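Local coordinates for hypothetical protein PA2201 (Pseudomonas aeruginosa, PDB 2FEF) that is of unknown function but is probably an immunity protein that neutralises a PoNe-type DNase toxin, at residues D41-I46 / T85-A90; Y104-A108 / Q151-G156; L16-R20 / I46-D50; T7-L12 / L110-R116. All coordinates share one frame; numbering follows the deposited sequence.

Interaction 1 (D41-I46 / T85-A90); sequences DWRELI and TLLLKA
Leu86 and Trp42 meet where two antiparallel helices of an all-helical bundle pack together, 41-46 on helix 35-54 and 85-90 on helix 66-93, their local axes 10.1 Å apart at an angle of 155°. The contact illustrates how one large ring can organise a helix interface. Methyl CD1 of Leu86 lies over one face of the indole, 3.6 Å from the centroid of the six-membered ring and 15° off its normal, a CH-pi contact. Ile46 CG1 lies over that same face, and CD1 of Leu86 is thus wedged between Trp42, Ile46 and Leu45, whose CB is 3.7 Å from it. Lys89 CB comes to the indole at its edge, near the ring plane. With CG anti to the backbone N, Trp42 reaches across to the second helix although its CB does not point there, and CZ3 comes within 3.9 Å of Ala90 CB. Leu45 crosses Thr85 and Lys89 at nearly a right angle, its CD1 resting against both. Beyond this apolar layer, Trp42 stacks on Trp38 and touches Ile103 of helix 97-127, while Thr85 OG1 bonds to Tyr251 O. At the outer margin the bend at chi2 turns the Lys89 chain toward Asp41. Asp41 OD1 is engaged by Arg43 of the third subunit, so this carboxylate serves both the helix pair and the assembly. Its other oxygen, OD2, takes the salt bridge from Lys89 NZ at 3.2 Å, the ammonium approaching from above the carboxylate plane, 39° out of it.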
# COMPACT_ATOMS: atom_id res chain seq x y z
N ASP B 41 -8.54 4.06 9.03
CA ASP B 41 -7.14 3.97 9.46
C ASP B 41 -6.79 2.51 9.82
O ASP B 41 -5.73 2.01 9.46
CB ASP B 41 -6.89 4.82 10.71
CG ASP B 41 -6.91 6.32 10.43
OD1 ASP B 41 -6.84 6.73 9.26
OD2 ASP B 41 -6.98 7.07 11.43
N TRP B 42 -7.69 1.87 10.56
CA TRP B 42 -7.55 0.48 10.96
C TRP B 42 -7.37 -0.41 9.74
O TRP B 42 -6.42 -1.19 9.69
CB TRP B 42 -8.80 0.03 11.73
CG TRP B 42 -8.65 -1.37 12.35
CD1 TRP B 42 -9.20 -2.53 11.90
CD2 TRP B 42 -7.89 -1.70 13.52
NE1 TRP B 42 -8.83 -3.58 12.72
CE2 TRP B 42 -8.04 -3.10 13.73
CE3 TRP B 42 -7.10 -0.96 14.41
CZ2 TRP B 42 -7.41 -3.77 14.79
CZ3 TRP B 42 -6.48 -1.62 15.47
CH2 TRP B 42 -6.65 -3.03 15.66
N ARG B 43 -8.30 -0.31 8.77
CA ARG B 43 -8.23 -1.09 7.53
C ARG B 43 -6.91 -0.89 6.80
O ARG B 43 -6.32 -1.84 6.31
CB ARG B 43 -9.36 -0.72 6.56
CG ARG B 43 -10.77 -1.19 6.95
CD ARG B 43 -11.76 -1.04 5.73
NE ARG B 43 -11.27 -1.83 4.61
CZ ARG B 43 -11.71 -3.04 4.27
NH1 ARG B 43 -12.74 -3.61 4.89
NH2 ARG B 43 -11.14 -3.67 3.27
N GLU B 44 -6.46 0.36 6.71
CA GLU B 44 -5.16 0.65 6.07
C GLU B 44 -3.98 -0.05 6.72
O GLU B 44 -3.10 -0.57 6.03
CB GLU B 44 -4.88 2.16 6.04
CG GLU B 44 -5.75 2.94 5.07
CD GLU B 44 -5.65 4.46 5.30
OE1 GLU B 44 -4.96 4.91 6.26
OE2 GLU B 44 -6.29 5.20 4.55
N LEU B 45 -3.94 -0.04 8.05
CA LEU B 45 -2.81 -0.66 8.78
C LEU B 45 -2.87 -2.17 8.65
O LEU B 45 -1.85 -2.84 8.46
CB LEU B 45 -2.84 -0.26 10.27
CG LEU B 45 -2.40 1.20 10.50
CD1 LEU B 45 -2.96 1.67 11.86
CD2 LEU B 45 -0.87 1.28 10.46
N ILE B 46 -4.07 -2.71 8.75
CA ILE B 46 -4.26 -4.15 8.59
C ILE B 46 -3.85 -4.58 7.15
O ILE B 46 -3.17 -5.60 6.97
CB ILE B 46 -5.71 -4.52 8.86
CG1 ILE B 46 -6.03 -4.36 10.37
CG2 ILE B 46 -6.00 -5.97 8.39
CD1 ILE B 46 -5.54 -5.52 11.27
N THR B 85 1.66 1.28 15.38
CA THR B 85 0.55 2.19 15.06
C THR B 85 -0.76 1.46 15.22
O THR B 85 -1.69 1.99 15.78
CB THR B 85 0.71 2.84 13.67
OG1 THR B 85 2.05 3.35 13.56
CG2 THR B 85 -0.28 3.97 13.49
N LEU B 86 -0.82 0.21 14.80
CA LEU B 86 -2.03 -0.59 15.02
C LEU B 86 -2.36 -0.64 16.51
O LEU B 86 -3.52 -0.46 16.90
CB LEU B 86 -1.84 -2.02 14.48
CG LEU B 86 -3.18 -2.77 14.32
CD1 LEU B 86 -3.98 -2.31 13.11
CD2 LEU B 86 -2.94 -4.30 14.25
N LEU B 87 -1.33 -0.88 17.34
CA LEU B 87 -1.56 -0.94 18.80
C LEU B 87 -2.14 0.40 19.29
O LEU B 87 -3.13 0.43 20.01
CB LEU B 87 -0.25 -1.29 19.53
CG LEU B 87 -0.37 -1.34 21.08
CD1 LEU B 87 -1.45 -2.26 21.51
CD2 LEU B 87 0.98 -1.80 21.64
N LEU B 88 -1.51 1.49 18.89
CA LEU B 88 -2.00 2.82 19.25
C LEU B 88 -3.46 3.04 18.83
O LEU B 88 -4.28 3.47 19.64
CB LEU B 88 -1.06 3.89 18.65
CG LEU B 88 -1.52 5.32 18.96
CD1 LEU B 88 -1.49 5.62 20.48
CD2 LEU B 88 -0.68 6.30 18.16
N LYS B 89 -3.80 2.73 17.58
CA LYS B 89 -5.19 2.87 17.15
C LYS B 89 -6.15 2.02 18.00
O LYS B 89 -7.28 2.43 18.30
CB LYS B 89 -5.28 2.44 15.69
CG LYS B 89 -4.52 3.41 14.78
CD LYS B 89 -5.30 4.72 14.61
CE LYS B 89 -4.38 5.80 14.06
NZ LYS B 89 -5.14 7.09 13.99
N ALA B 90 -5.70 0.82 18.38
CA ALA B 90 -6.54 -0.06 19.20
C ALA B 90 -6.76 0.54 20.62
O ALA B 90 -7.85 0.43 21.18
CB ALA B 90 -5.88 -1.43 19.29

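Interaction 2 (Y104-A108 / Q151-G156); sequences YLETA and QLLAMG
Segments 104-108 and 151-156 run antiparallel at 149°, with local axes 10.8 Å apart and the CA atoms of Ala108 and Leu152 6.7 Å from each other. Tyr104 is the knob of a knobs-into-holes arrangement, its side chain seated among Gln151, Leu152, Met155 and Gly156, and the pair joins helix 97-127 to helix 146-158 deep inside the all-helical fold. CG of Tyr104 stands anti to the backbone N (chi1 178°), which sends the ring straight across the interface. Over one ring face lies the backbone carbon of Met155, a selenomethionine here, while Ala108 CB, one turn along the tyrosine's own helix, lies over the opposite face. CB of Met155 touches Tyr104 CD1 at 3.8 Å before its selenium-bearing end turns away. Gly156 presents bare backbone to the phenol, its CA only 3.3 Å from Tyr104 OH. Nearby, Thr107 CG2 rests against Gln151 OE1 at 3.9 Å, but the amide NE2 is spent on Ser84 O and Ala252 O, and Thr107 OG1 bonds to Ile103 O. Leu87 of helix 66-93 packs on both Tyr104 and Gln151. The buried phenol is satisfied by main chain: Tyr104 OH donates to Leu152 O at 2.7 Å, lying in the carbonyl plane with a C=O...O angle of 146°, and the same oxygen also accepts the helical bond from Gly156 N.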
# COMPACT_ATOMS: atom_id res chain seq x y z
N TYR B 104 -0.00 -6.42 21.19
CA TYR B 104 1.30 -6.11 21.76
C TYR B 104 2.30 -7.27 21.63
O TYR B 104 3.48 -7.05 21.32
CB TYR B 104 1.16 -5.71 23.25
CG TYR B 104 2.53 -5.44 23.84
CD1 TYR B 104 3.20 -4.21 23.62
CD2 TYR B 104 3.20 -6.43 24.55
CE1 TYR B 104 4.51 -4.00 24.11
CE2 TYR B 104 4.50 -6.23 25.05
CZ TYR B 104 5.13 -5.03 24.85
OH TYR B 104 6.39 -4.88 25.37
N LEU B 105 1.84 -8.49 21.81
CA LEU B 105 2.78 -9.63 21.70
C LEU B 105 3.41 -9.68 20.32
O LEU B 105 4.60 -9.99 20.21
CB LEU B 105 2.10 -10.96 22.01
CG LEU B 105 1.65 -11.17 23.46
CD1 LEU B 105 1.17 -12.60 23.60
CD2 LEU B 105 2.75 -10.86 24.49
N GLU B 106 2.62 -9.36 19.29
CA GLU B 106 3.15 -9.38 17.91
C GLU B 106 3.92 -8.14 17.55
O GLU B 106 4.88 -8.20 16.75
CB GLU B 106 2.02 -9.61 16.90
CG GLU B 106 1.35 -10.98 17.05
CD GLU B 106 2.37 -12.09 16.90
OE1 GLU B 106 3.29 -11.95 16.05
OE2 GLU B 106 2.26 -13.09 17.61
N THR B 107 3.51 -7.02 18.11
CA THR B 107 4.26 -5.77 17.93
C THR B 107 5.68 -5.97 18.49
O THR B 107 6.69 -5.72 17.80
CB THR B 107 3.60 -4.62 18.66
OG1 THR B 107 2.21 -4.55 18.28
CG2 THR B 107 4.33 -3.30 18.37
N ALA B 108 5.76 -6.44 19.73
CA ALA B 108 7.05 -6.75 20.34
C ALA B 108 7.85 -7.80 19.54
O ALA B 108 9.06 -7.63 19.33
CB ALA B 108 6.85 -7.22 21.79
N GLN B 151 6.65 3.22 23.79
CA GLN B 151 5.50 2.32 23.64
C GLN B 151 5.87 0.88 24.03
O GLN B 151 5.13 0.20 24.74
CB GLN B 151 4.99 2.31 22.17
CG GLN B 151 3.66 1.51 22.06
CD GLN B 151 3.33 1.10 20.65
OE1 GLN B 151 3.96 0.19 20.09
NE2 GLN B 151 2.32 1.75 20.07
N LEU B 152 7.01 0.40 23.54
CA LEU B 152 7.39 -1.00 23.80
C LEU B 152 7.54 -1.27 25.30
O LEU B 152 7.07 -2.31 25.79
CB LEU B 152 8.69 -1.36 23.07
CG LEU B 152 8.46 -1.60 21.58
CD1 LEU B 152 9.88 -1.62 20.90
CD2 LEU B 152 7.68 -2.88 21.36
N LEU B 153 8.18 -0.36 26.03
CA LEU B 153 8.40 -0.60 27.46
C LEU B 153 7.13 -0.31 28.24
O LEU B 153 6.71 -1.15 29.03
CB LEU B 153 9.61 0.19 28.01
CG LEU B 153 10.97 -0.49 27.81
CD1 LEU B 153 11.20 -0.94 26.34
CD2 LEU B 153 12.10 0.37 28.28
N ALA B 154 6.51 0.85 28.00
CA ALA B 154 5.31 1.22 28.80
C ALA B 154 4.14 0.27 28.54
O ALA B 154 3.41 -0.10 29.49
CB ALA B 154 4.91 2.68 28.52
N MSE B 155 3.98 -0.17 27.28
CA MSE B 155 2.83 -1.02 26.98
C MSE B 155 3.13 -2.41 27.45
O MSE B 155 2.24 -3.14 27.81
CB MSE B 155 2.39 -0.99 25.50
CG MSE B 155 1.89 0.40 24.93
SE MSE B 155 0.55 1.20 26.20
CE MSE B 155 1.62 2.41 27.22
N GLY B 156 4.41 -2.78 27.49
CA GLY B 156 4.83 -4.04 28.15
C GLY B 156 4.35 -4.11 29.61
O GLY B 156 3.85 -5.14 30.08

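Interaction 3 (L16-R20 / I46-D50); sequences LPLWR and IAALD
Asp50 OD2 is gripped by two donors: Arg20 NH2, in a salt bridge of 2.7 Å, and a water that donates to it at 2.7 Å while accepting from Arg20 NH1. Water and arginine together thus close a small ring on one carboxylate oxygen. The direct bond is bent, with an N-H...O angle of 145°; it meets OD2 on the anti side and 32° out of the carboxylate plane, the two planar groups being turned 57° from each other. The bend at chi3 of the otherwise extended arginine chain brings the guanidinium alongside Ile46, whose CG2 lies 3.4 Å from Arg20 NH2. Inside this polar margin, Ile46 CD1 presses on Trp19 CB at 3.7 Å. Leu16 packs on the following turn: CD1 meets Asp50 CA at 3.6 Å, and CD2 lies against Leu49 CB. The two segments run nearly antiparallel in a helical bundle. Asp50 OD1 bonds to Tyr251 OH of the second subunit, linking the pair to the assembly. Helix 12-20 thereby lies along helix 35-54, with Trp19 reaching Leu86 of helix 66-93 and Ser102, Ile103 and Glu106 of helix 97-127.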
# COMPACT_ATOMS: atom_id res chain seq x y z
N LEU B 16 -3.45 -11.85 12.10
CA LEU B 16 -4.19 -10.88 11.27
C LEU B 16 -5.69 -11.04 11.17
O LEU B 16 -6.39 -10.06 11.33
CB LEU B 16 -3.58 -10.72 9.86
CG LEU B 16 -2.38 -9.77 9.83
CD1 LEU B 16 -1.56 -10.04 8.57
CD2 LEU B 16 -2.83 -8.34 9.89
N PRO B 17 -6.21 -12.26 10.87
CA PRO B 17 -7.66 -12.39 10.82
C PRO B 17 -8.37 -12.06 12.13
O PRO B 17 -9.52 -11.60 12.11
CB PRO B 17 -7.87 -13.87 10.48
CG PRO B 17 -6.61 -14.23 9.73
CD PRO B 17 -5.55 -13.52 10.48
N LEU B 18 -7.70 -12.32 13.25
CA LEU B 18 -8.24 -11.98 14.57
C LEU B 18 -8.29 -10.46 14.73
O LEU B 18 -9.29 -9.90 15.15
CB LEU B 18 -7.39 -12.62 15.66
CG LEU B 18 -7.44 -14.16 15.73
CD1 LEU B 18 -6.71 -14.75 14.54
CD2 LEU B 18 -6.81 -14.69 17.01
N TRP B 19 -7.20 -9.80 14.38
CA TRP B 19 -7.14 -8.33 14.47
C TRP B 19 -8.15 -7.63 13.58
O TRP B 19 -8.81 -6.65 13.98
CB TRP B 19 -5.76 -7.83 14.09
CG TRP B 19 -4.67 -8.25 15.03
CD1 TRP B 19 -4.82 -8.82 16.26
CD2 TRP B 19 -3.28 -8.13 14.79
NE1 TRP B 19 -3.58 -9.06 16.81
CE2 TRP B 19 -2.62 -8.65 15.93
CE3 TRP B 19 -2.51 -7.64 13.72
CZ2 TRP B 19 -1.24 -8.67 16.04
CZ3 TRP B 19 -1.11 -7.68 13.82
CH2 TRP B 19 -0.50 -8.20 14.98
N ARG B 20 -8.24 -8.10 12.34
CA ARG B 20 -9.15 -7.54 11.35
C ARG B 20 -10.55 -7.49 11.95
O ARG B 20 -11.27 -6.49 11.77
CB ARG B 20 -9.07 -8.38 10.06
CG ARG B 20 -9.93 -7.95 8.95
CD ARG B 20 -9.70 -8.80 7.73
NE ARG B 20 -8.45 -8.44 7.09
CZ ARG B 20 -7.37 -9.22 7.03
NH1 ARG B 20 -7.40 -10.47 7.52
NH2 ARG B 20 -6.28 -8.77 6.41
N ILE B 46 -4.07 -2.71 8.75
CA ILE B 46 -4.26 -4.15 8.59
C ILE B 46 -3.85 -4.58 7.15
O ILE B 46 -3.17 -5.60 6.97
CB ILE B 46 -5.71 -4.52 8.86
CG1 ILE B 46 -6.03 -4.36 10.37
CG2 ILE B 46 -6.00 -5.97 8.39
CD1 ILE B 46 -5.54 -5.52 11.27
N ALA B 47 -4.29 -3.82 6.14
CA ALA B 47 -3.91 -4.08 4.73
C ALA B 47 -2.39 -4.00 4.52
O ALA B 47 -1.83 -4.83 3.80
CB ALA B 47 -4.64 -3.13 3.75
N ALA B 48 -1.73 -3.05 5.15
CA ALA B 48 -0.26 -2.91 5.06
C ALA B 48 0.45 -4.15 5.67
O ALA B 48 1.41 -4.69 5.12
CB ALA B 48 0.19 -1.62 5.79
N LEU B 49 -0.01 -4.57 6.83
CA LEU B 49 0.57 -5.73 7.50
C LEU B 49 0.20 -6.99 6.77
O LEU B 49 1.00 -7.92 6.71
CB LEU B 49 0.08 -5.80 8.97
CG LEU B 49 0.66 -4.72 9.89
CD1 LEU B 49 -0.18 -4.55 11.13
CD2 LEU B 49 2.08 -5.08 10.29
N ASP B 50 -1.00 -7.05 6.18
CA ASP B 50 -1.36 -8.24 5.41
C ASP B 50 -0.46 -8.37 4.16
O ASP B 50 0.05 -9.46 3.82
CB ASP B 50 -2.84 -8.21 5.00
CG ASP B 50 -3.34 -9.56 4.55
OD1 ASP B 50 -2.88 -10.06 3.50
OD2 ASP B 50 -4.23 -10.10 5.22
O HOH W 1 -5.16 -12.18 6.63

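Interaction 4 (T7-L12 / L110-R116); sequences TLDNRL and LWLDYSR. With EDO (1,2-ethanediol), chain D.
The Arg116 guanidinium carries Leu112 CG, from its own helix, over the centre of one face, 3.4 Å above the plane, while Asp9 OD2 approaches at its edge. That carboxylate stands almost perpendicular to it (83°), and the salt bridge from Arg116 NH1 to Asp9 OD2 is long and weak at 3.3 Å; Arg116 NE is paired with Glu171. Far tighter is the hold of Asp113 on the loop before helix 12-20. Asp113 OD1 takes Asp9 N on its syn lone pair at 2.8 Å. Its OD2 accepts twice, from Asn10 N at 2.8 Å on the syn side and from Asn10 ND2 at 2.9 Å on the anti side, OD2 itself lying in the amide plane although the two flat groups are turned 67° from each other. A chi1 of 87° brings the Asn10 amide back beside its own backbone, and OD1 receives Leu12 N in an Asx turn at the start of the helix, as well as Tyr58 OH. ND2 also donates to a 1,2-ethanediol, probably from the crystallisation liquor. Leu110 CD2 packs against Asn10 CG at 3.8 Å. One buried carboxylate, fed by two backbone N-H groups and an amide, thus fixes the N-terminal loop on helix 97-127; these three donors, with nearby Arg116, would be expected to favour its ionised form.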
# COMPACT_ATOMS: atom_id res chain seq x y z
N THR B 7 16.13 -17.67 14.95
CA THR B 7 14.78 -17.86 15.49
C THR B 7 13.93 -16.62 15.32
O THR B 7 14.32 -15.53 15.77
CB THR B 7 14.80 -18.25 17.00
OG1 THR B 7 15.41 -19.53 17.16
CG2 THR B 7 13.41 -18.35 17.54
N LEU B 8 12.76 -16.76 14.71
CA LEU B 8 11.85 -15.61 14.59
C LEU B 8 10.60 -15.90 15.40
O LEU B 8 10.00 -16.96 15.24
CB LEU B 8 11.48 -15.32 13.14
CG LEU B 8 12.66 -15.06 12.19
CD1 LEU B 8 12.11 -14.95 10.80
CD2 LEU B 8 13.39 -13.78 12.56
N ASP B 9 10.25 -14.95 16.26
CA ASP B 9 9.15 -15.16 17.19
C ASP B 9 7.77 -14.74 16.74
O ASP B 9 6.77 -15.20 17.31
CB ASP B 9 9.49 -14.55 18.55
CG ASP B 9 10.60 -15.34 19.27
OD1 ASP B 9 10.77 -16.52 18.95
OD2 ASP B 9 11.31 -14.77 20.11
N ASN B 10 7.68 -13.87 15.73
CA ASN B 10 6.34 -13.36 15.37
C ASN B 10 5.45 -14.47 14.79
O ASN B 10 5.95 -15.41 14.19
CB ASN B 10 6.45 -12.22 14.36
CG ASN B 10 6.48 -12.73 12.92
OD1 ASN B 10 5.45 -12.91 12.29
ND2 ASN B 10 7.66 -12.91 12.40
N ARG B 11 4.14 -14.33 14.98
CA ARG B 11 3.16 -15.18 14.31
C ARG B 11 2.11 -14.27 13.66
O ARG B 11 0.90 -14.32 13.96
CB ARG B 11 2.53 -16.18 15.29
CG ARG B 11 3.53 -17.21 15.90
CD ARG B 11 4.26 -18.08 14.83
NE ARG B 11 5.20 -19.06 15.45
CZ ARG B 11 6.52 -18.88 15.54
NH1 ARG B 11 7.12 -17.78 15.04
NH2 ARG B 11 7.27 -19.82 16.14
N LEU B 12 2.59 -13.40 12.78
CA LEU B 12 1.77 -12.33 12.25
C LEU B 12 0.63 -12.86 11.39
O LEU B 12 -0.49 -12.33 11.44
CB LEU B 12 2.64 -11.32 11.45
CG LEU B 12 1.93 -10.16 10.70
CD1 LEU B 12 1.09 -9.22 11.60
CD2 LEU B 12 2.96 -9.38 9.86
N LEU B 110 7.60 -8.49 16.30
CA LEU B 110 8.07 -7.95 15.04
C LEU B 110 9.28 -7.04 15.23
O LEU B 110 10.20 -7.08 14.42
CB LEU B 110 6.95 -7.24 14.26
CG LEU B 110 5.92 -8.18 13.62
CD1 LEU B 110 4.69 -7.30 13.27
CD2 LEU B 110 6.51 -8.98 12.41
N TRP B 111 9.27 -6.20 16.29
CA TRP B 111 10.46 -5.39 16.59
C TRP B 111 11.73 -6.22 16.87
O TRP B 111 12.81 -5.92 16.36
CB TRP B 111 10.16 -4.43 17.75
CG TRP B 111 9.44 -3.17 17.33
CD1 TRP B 111 8.09 -2.91 17.45
CD2 TRP B 111 10.02 -2.03 16.70
NE1 TRP B 111 7.81 -1.66 16.96
CE2 TRP B 111 8.96 -1.11 16.46
CE3 TRP B 111 11.32 -1.70 16.26
CZ2 TRP B 111 9.19 0.15 15.85
CZ3 TRP B 111 11.54 -0.46 15.67
CH2 TRP B 111 10.47 0.45 15.46
N LEU B 112 11.57 -7.28 17.67
CA LEU B 112 12.64 -8.22 17.99
C LEU B 112 13.13 -8.94 16.73
O LEU B 112 14.34 -8.98 16.49
CB LEU B 112 12.12 -9.25 18.98
CG LEU B 112 13.13 -10.25 19.51
CD1 LEU B 112 14.28 -9.50 20.18
CD2 LEU B 112 12.42 -11.19 20.47
N ASP B 113 12.21 -9.50 15.94
CA ASP B 113 12.57 -10.13 14.63
C ASP B 113 13.28 -9.18 13.70
O ASP B 113 14.28 -9.54 13.06
CB ASP B 113 11.35 -10.77 13.94
CG ASP B 113 10.75 -11.97 14.75
OD1 ASP B 113 11.40 -12.51 15.67
OD2 ASP B 113 9.64 -12.38 14.44
N TYR B 114 12.74 -7.96 13.57
CA TYR B 114 13.44 -6.94 12.81
C TYR B 114 14.89 -6.79 13.26
O TYR B 114 15.81 -6.81 12.44
CB TYR B 114 12.68 -5.59 12.88
CG TYR B 114 13.49 -4.34 12.53
CD1 TYR B 114 14.21 -4.25 11.34
CD2 TYR B 114 13.46 -3.22 13.38
CE1 TYR B 114 14.95 -3.09 11.04
CE2 TYR B 114 14.17 -2.06 13.07
CZ TYR B 114 14.91 -2.00 11.91
OH TYR B 114 15.62 -0.86 11.57
N SER B 115 15.10 -6.60 14.56
CA SER B 115 16.46 -6.37 15.06
C SER B 115 17.39 -7.57 14.74
O SER B 115 18.58 -7.40 14.46
CB SER B 115 16.43 -6.12 16.57
OG SER B 115 16.25 -7.33 17.33
N ARG B 116 16.84 -8.78 14.79
CA ARG B 116 17.66 -9.98 14.52
C ARG B 116 18.04 -10.08 13.06
O ARG B 116 19.19 -10.46 12.72
CB ARG B 116 16.92 -11.24 14.95
CG ARG B 116 16.79 -11.34 16.47
CD ARG B 116 15.73 -12.36 16.78
NE ARG B 116 15.67 -12.65 18.21
CZ ARG B 116 14.63 -13.22 18.80
NH1 ARG B 116 13.53 -13.51 18.09
NH2 ARG B 116 14.66 -13.46 20.11
C1 EDO D . 8.35 -15.09 9.07
O1 EDO D . 8.01 -15.00 10.46
C2 EDO D . 7.54 -16.18 8.36
O2 EDO D . 7.51 -17.35 9.19

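In the fold
The four contacts show how chemistry varies with burial and with the elements joined in one helical fold. Interaction 2, its centre about 5 Å from that of the chain, is the innermost, and a single phenol-to-carbonyl bond serves an otherwise apolar fit. Interactions 1 and 3 share helix 35-54 and Ile46; each pairs a buried apolar layer with a salt bridge at its margin, beside contacts to other subunits. Interaction 4, only partly buried, relies mainly on polar groups to hold a loop rather than a second helix. Helix 97-127 serves interactions 2 and 4, which meet where Glu106 OE1 lies 2.7 Å from Arg11 N, a probable hydrogen bond. Leu87 connects interactions 1 and 2, and Trp19 of interaction 3 touches all three others.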